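PDB 4O7H: glutathione S-transferase from Rhodospirillum rubrum F11, which probably catalyses the conjugation of glutathione, through its thiol, to electrophilic substrates. Local coordinates for residues A[49-54]-A[65-70]; A[172-177]-A[214-219]. All coordinates share one frame; numbering follows the deposited sequence.

Contact 1. Residues A[49-54]-A[65-70]; sequences EVPVLV and WAICEY
Ile-67, Leu-53 and, to a smaller degree, Tyr-70 carry this contact, in which a helix is laid against an inner strand of the sheet by apolar side chains packed on the strand and on its backbone. Ile-67 has CG1 anti to its carbonyl carbon (chi1 -66°), and the extended chain beyond it brings CD1 up against the backbone of 51-53. That methyl sits 3.7 Å from Pro-51 O and 3.8 Å from Leu-53 N, so it bears on the peptide groups as much as on side chains. Flanking it are two aliphatic groups of 49-54: the proline ring, whose CG is 3.9 Å from Ile-67 CD1 and whose side chain lies aslant to the isoleucine, and Leu-53, whose CB comes within 4.1 Å of the same methyl.

The proline before the strand follows a cis peptide bond. A cis-proline at this place is a hallmark of the thioredoxin-like N-terminal domain of glutathione transferases, where the residue preceding it commonly offers its backbone to glutathione; Val-50 holds that position here and may do the same. Strand 52-54 lies between 3-6 and 60-62, and residues 65-70 of helix 64-74 run at 41° to it, their axes 9.1 Å apart at the closest.

One turn along the helix, Tyr-70 meets the other end of Leu-53. The leucine has CG anti to its backbone N, which carries CD2 to the tyrosine ring, 4.0 Å from Tyr-70 CE2, the two side chains crossing nearly at right angles. Leu-53 CD2 also approaches Ile-67 CG2, at 4.2 Å, and so touches both helix residues. The phenol oxygen of Tyr-70 is hydrogen-bonded to Glu-55 OE2, just past the strand, while Val-16 of helix 11-22 packs against both Pro-51 and Ile-67.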
# COMPACT_ATOMS: atom_id res chain seq x y z
N GLU A 49 10.30 -3.43 -9.15
CA GLU A 49 9.01 -3.00 -9.66
C GLU A 49 9.09 -1.65 -10.34
O GLU A 49 9.96 -0.84 -9.99
CB GLU A 49 8.03 -2.84 -8.50
CG GLU A 49 7.89 -4.07 -7.60
CD GLU A 49 6.89 -5.08 -8.06
OE1 GLU A 49 6.47 -5.04 -9.27
OE2 GLU A 49 6.48 -5.91 -7.18
N VAL A 50 8.15 -1.42 -11.26
CA VAL A 50 7.80 -0.09 -11.67
C VAL A 50 6.59 0.43 -10.84
O VAL A 50 5.81 -0.37 -10.34
CB VAL A 50 7.47 0.00 -13.17
CG1 VAL A 50 8.73 -0.28 -13.98
CG2 VAL A 50 6.32 -0.95 -13.54
N PRO A 51 6.43 1.75 -10.71
CA PRO A 51 7.19 2.87 -11.29
C PRO A 51 8.42 3.28 -10.52
O PRO A 51 8.53 3.08 -9.28
CB PRO A 51 6.21 4.03 -11.28
CG PRO A 51 5.34 3.73 -10.08
CD PRO A 51 5.23 2.24 -10.00
N VAL A 52 9.37 3.86 -11.26
CA VAL A 52 10.50 4.54 -10.66
C VAL A 52 10.65 5.89 -11.38
O VAL A 52 10.73 5.91 -12.64
CB VAL A 52 11.81 3.74 -10.84
CG1 VAL A 52 12.97 4.48 -10.22
CG2 VAL A 52 11.67 2.38 -10.17
N LEU A 53 10.71 6.97 -10.63
CA LEU A 53 10.94 8.31 -11.16
C LEU A 53 12.40 8.71 -10.95
O LEU A 53 12.92 8.58 -9.81
CB LEU A 53 10.02 9.31 -10.48
CG LEU A 53 10.09 10.79 -10.88
CD1 LEU A 53 9.51 11.00 -12.27
CD2 LEU A 53 9.40 11.63 -9.85
N VAL A 54 13.04 9.20 -12.02
CA VAL A 54 14.42 9.75 -11.90
C VAL A 54 14.40 11.21 -12.40
O VAL A 54 14.01 11.51 -13.56
CB VAL A 54 15.45 8.92 -12.68
CG1 VAL A 54 16.86 9.43 -12.38
CG2 VAL A 54 15.29 7.44 -12.37
N TRP A 65 3.29 5.26 -4.20
CA TRP A 65 2.84 6.16 -3.19
C TRP A 65 3.94 7.15 -2.86
O TRP A 65 3.72 8.37 -2.76
CB TRP A 65 2.38 5.44 -1.93
CG TRP A 65 1.11 4.70 -2.02
CD1 TRP A 65 0.29 4.52 -3.11
CD2 TRP A 65 0.50 3.91 -0.94
NE1 TRP A 65 -0.80 3.69 -2.76
CE2 TRP A 65 -0.67 3.30 -1.47
CE3 TRP A 65 0.87 3.65 0.40
CZ2 TRP A 65 -1.51 2.50 -0.67
CZ3 TRP A 65 0.07 2.90 1.15
CH2 TRP A 65 -1.11 2.30 0.63
N ALA A 66 5.18 6.64 -2.67
CA ALA A 66 6.28 7.54 -2.42
C ALA A 66 6.44 8.59 -3.51
O ALA A 66 6.67 9.77 -3.23
CB ALA A 66 7.58 6.77 -2.32
N ILE A 67 6.29 8.18 -4.77
CA ILE A 67 6.36 9.13 -5.89
C ILE A 67 5.24 10.16 -5.82
O ILE A 67 5.47 11.35 -5.95
CB ILE A 67 6.37 8.42 -7.27
CG1 ILE A 67 7.66 7.61 -7.44
CG2 ILE A 67 6.19 9.44 -8.36
CD1 ILE A 67 7.56 6.60 -8.58
N CYS A 68 4.01 9.71 -5.57
CA CYS A 68 2.87 10.62 -5.47
C CYS A 68 3.02 11.63 -4.35
O CYS A 68 2.76 12.84 -4.55
CB CYS A 68 1.58 9.84 -5.38
SG CYS A 68 1.13 9.03 -6.95
N GLU A 69 3.51 11.18 -3.20
CA GLU A 69 3.67 12.11 -2.09
C GLU A 69 4.83 13.07 -2.39
O GLU A 69 4.73 14.26 -2.10
CB GLU A 69 3.93 11.36 -0.80
CG GLU A 69 2.78 10.49 -0.35
CD GLU A 69 1.59 11.29 0.14
OE1 GLU A 69 1.75 12.45 0.56
OE2 GLU A 69 0.50 10.72 0.07
N TYR A 70 5.89 12.56 -3.02
CA TYR A 70 7.02 13.39 -3.43
C TYR A 70 6.53 14.43 -4.42
O TYR A 70 6.90 15.63 -4.31
CB TYR A 70 8.07 12.51 -4.10
CG TYR A 70 9.14 13.28 -4.83
CD1 TYR A 70 10.26 13.77 -4.16
CD2 TYR A 70 9.03 13.50 -6.20
CE1 TYR A 70 11.27 14.48 -4.86
CE2 TYR A 70 10.04 14.22 -6.88
CZ TYR A 70 11.11 14.71 -6.21
OH TYR A 70 12.11 15.44 -6.90

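Contact 2. Residues A[172-177]-A[214-219]; sequences LIDYAG and PRHYAD
Asp-174 and His-216 meet tip to tip in a histidine-carboxylate hydrogen bond, His-216 NE2 donating to Asp-174 OD1, 2.8 Å away. At 170° the bond is almost straight, and OD1 lies in the imidazole plane; the nitrogen reaches the syn side of the carboxylate but stands 33° out of its plane. His-216 has CG between its backbone N and carbonyl carbon, which brings the ring round to the helix. Beside this pair, Tyr-175 turns its ring edge to the face of Tyr-217 in a T-shaped stack, with Tyr-175 CD2 3.6 Å from Tyr-217 CZ and the planes at 77°. Pro-214 closes the interface from the helix end, its CD 3.1 Å from Tyr-175 O and its CG against Asp-174 O and Gly-177 CA.

In the second shell, Asp-174 OD1 also accepts from Trp-181 NE1, and a water donates to both Asp-174 OD2 and Tyr-217 O, tying the carboxylate to the turn's backbone. Two overlapping type I turns shape 214-219, while Gly-177, with positive phi, ends the helix in a Schellman motif. Each phenol is held too: Tyr-175 OH by Ile-211 O, Tyr-217 OH by Leu-203 O and Arg-14.

The C-terminal tail thereby docks on the C-terminal end of helix 161-175, which also packs, through Ile-173, against helix 85-119.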
# COMPACT_ATOMS: atom_id res chain seq x y z
N LEU A 172 -7.24 -0.78 -16.59
CA LEU A 172 -6.64 -2.10 -16.90
C LEU A 172 -7.73 -3.18 -16.97
O LEU A 172 -7.67 -4.04 -17.86
CB LEU A 172 -5.58 -2.47 -15.89
CG LEU A 172 -4.28 -1.77 -16.22
CD1 LEU A 172 -3.44 -1.72 -14.94
CD2 LEU A 172 -3.58 -2.49 -17.37
N ILE A 173 -8.76 -3.08 -16.13
CA ILE A 173 -9.91 -3.99 -16.23
C ILE A 173 -10.60 -3.77 -17.56
O ILE A 173 -11.00 -4.73 -18.22
CB ILE A 173 -10.92 -3.82 -15.07
CG1 ILE A 173 -10.20 -3.81 -13.69
CG2 ILE A 173 -11.94 -4.95 -15.10
CD1 ILE A 173 -9.08 -4.82 -13.53
N ASP A 174 -10.62 -2.54 -18.01
CA ASP A 174 -11.29 -2.20 -19.27
C ASP A 174 -10.45 -2.69 -20.44
O ASP A 174 -11.01 -3.19 -21.42
CB ASP A 174 -11.55 -0.71 -19.35
CG ASP A 174 -12.63 -0.32 -20.31
OD1 ASP A 174 -13.65 -0.99 -20.36
OD2 ASP A 174 -12.50 0.76 -20.98
N TYR A 175 -9.13 -2.58 -20.36
CA TYR A 175 -8.25 -3.13 -21.39
C TYR A 175 -8.50 -4.65 -21.59
O TYR A 175 -8.47 -5.15 -22.74
CB TYR A 175 -6.79 -2.83 -21.03
CG TYR A 175 -5.85 -2.99 -22.18
CD1 TYR A 175 -5.49 -4.24 -22.63
CD2 TYR A 175 -5.34 -1.87 -22.81
CE1 TYR A 175 -4.61 -4.36 -23.71
CE2 TYR A 175 -4.48 -1.97 -23.90
CZ TYR A 175 -4.14 -3.24 -24.34
OH TYR A 175 -3.27 -3.37 -25.41
N ALA A 176 -8.81 -5.36 -20.50
CA ALA A 176 -9.14 -6.77 -20.52
C ALA A 176 -10.58 -7.06 -20.93
O ALA A 176 -10.94 -8.22 -21.11
CB ALA A 176 -8.87 -7.39 -19.15
N GLY A 177 -11.39 -6.01 -21.04
CA GLY A 177 -12.79 -6.13 -21.46
C GLY A 177 -13.74 -6.61 -20.38
O GLY A 177 -14.86 -7.06 -20.68
N PRO A 214 -10.38 -3.78 -26.20
CA PRO A 214 -11.70 -3.78 -26.81
C PRO A 214 -11.98 -2.56 -27.62
O PRO A 214 -11.34 -1.51 -27.44
CB PRO A 214 -12.66 -3.87 -25.62
CG PRO A 214 -11.87 -3.64 -24.43
CD PRO A 214 -10.45 -3.84 -24.73
N ARG A 215 -12.98 -2.67 -28.50
CA ARG A 215 -13.22 -1.61 -29.46
C ARG A 215 -13.64 -0.29 -28.81
O ARG A 215 -13.37 0.76 -29.35
CB ARG A 215 -14.26 -2.07 -30.50
CG ARG A 215 -15.69 -2.32 -30.02
CD ARG A 215 -16.55 -2.90 -31.17
NE ARG A 215 -16.63 -1.96 -32.27
CZ ARG A 215 -15.96 -2.01 -33.44
NH1 ARG A 215 -15.16 -2.99 -33.78
NH2 ARG A 215 -16.07 -0.99 -34.32
N HIS A 216 -14.25 -0.33 -27.62
CA HIS A 216 -14.70 0.89 -26.93
C HIS A 216 -13.63 1.51 -26.03
O HIS A 216 -13.81 2.57 -25.45
CB HIS A 216 -15.88 0.56 -26.04
CG HIS A 216 -15.49 -0.25 -24.85
ND1 HIS A 216 -15.50 -1.62 -24.84
CD2 HIS A 216 -15.09 0.13 -23.60
CE1 HIS A 216 -15.11 -2.06 -23.66
NE2 HIS A 216 -14.84 -1.02 -22.90
N TYR A 217 -12.50 0.80 -25.87
CA TYR A 217 -11.48 1.22 -24.88
C TYR A 217 -11.02 2.66 -25.06
O TYR A 217 -10.94 3.42 -24.09
CB TYR A 217 -10.29 0.24 -24.96
CG TYR A 217 -9.17 0.58 -24.02
CD1 TYR A 217 -9.27 0.34 -22.65
CD2 TYR A 217 -8.05 1.19 -24.50
CE1 TYR A 217 -8.22 0.66 -21.80
CE2 TYR A 217 -7.00 1.48 -23.67
CZ TYR A 217 -7.10 1.23 -22.33
OH TYR A 217 -6.07 1.63 -21.47
N ALA A 218 -10.73 3.07 -26.29
CA ALA A 218 -10.30 4.44 -26.55
C ALA A 218 -11.45 5.37 -26.96
O ALA A 218 -11.20 6.48 -27.39
CB ALA A 218 -9.18 4.43 -27.59
N ASP A 219 -12.68 4.92 -26.84
CA ASP A 219 -13.83 5.77 -27.20
C ASP A 219 -14.19 6.70 -26.03
O ASP A 219 -14.65 6.23 -24.98
CB ASP A 219 -15.02 4.88 -27.53
CG ASP A 219 -16.20 5.65 -28.11
OD1 ASP A 219 -16.11 6.89 -28.25
OD2 ASP A 219 -17.25 5.00 -28.38
O HOH W 1 -10.80 2.93 -21.01

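The two contacts lie on opposite sides of the chain's centre, with their own centres 26 Å apart and their nearest atoms about 10 Å apart, so they do not touch. Contact 1 belongs to the thioredoxin-like N-terminal domain and includes the cis-proline Pro-51, close to where glutathione probably binds; contact 2 joins the C-terminal tail to the helical domain. They succeed one another along the chain without interleaving. Helix 11-22 adjoins both, and in contact 2 Leu-172 touches its Pro-11. At the dimer interface they differ, since the second subunit reaches contact 1 alone.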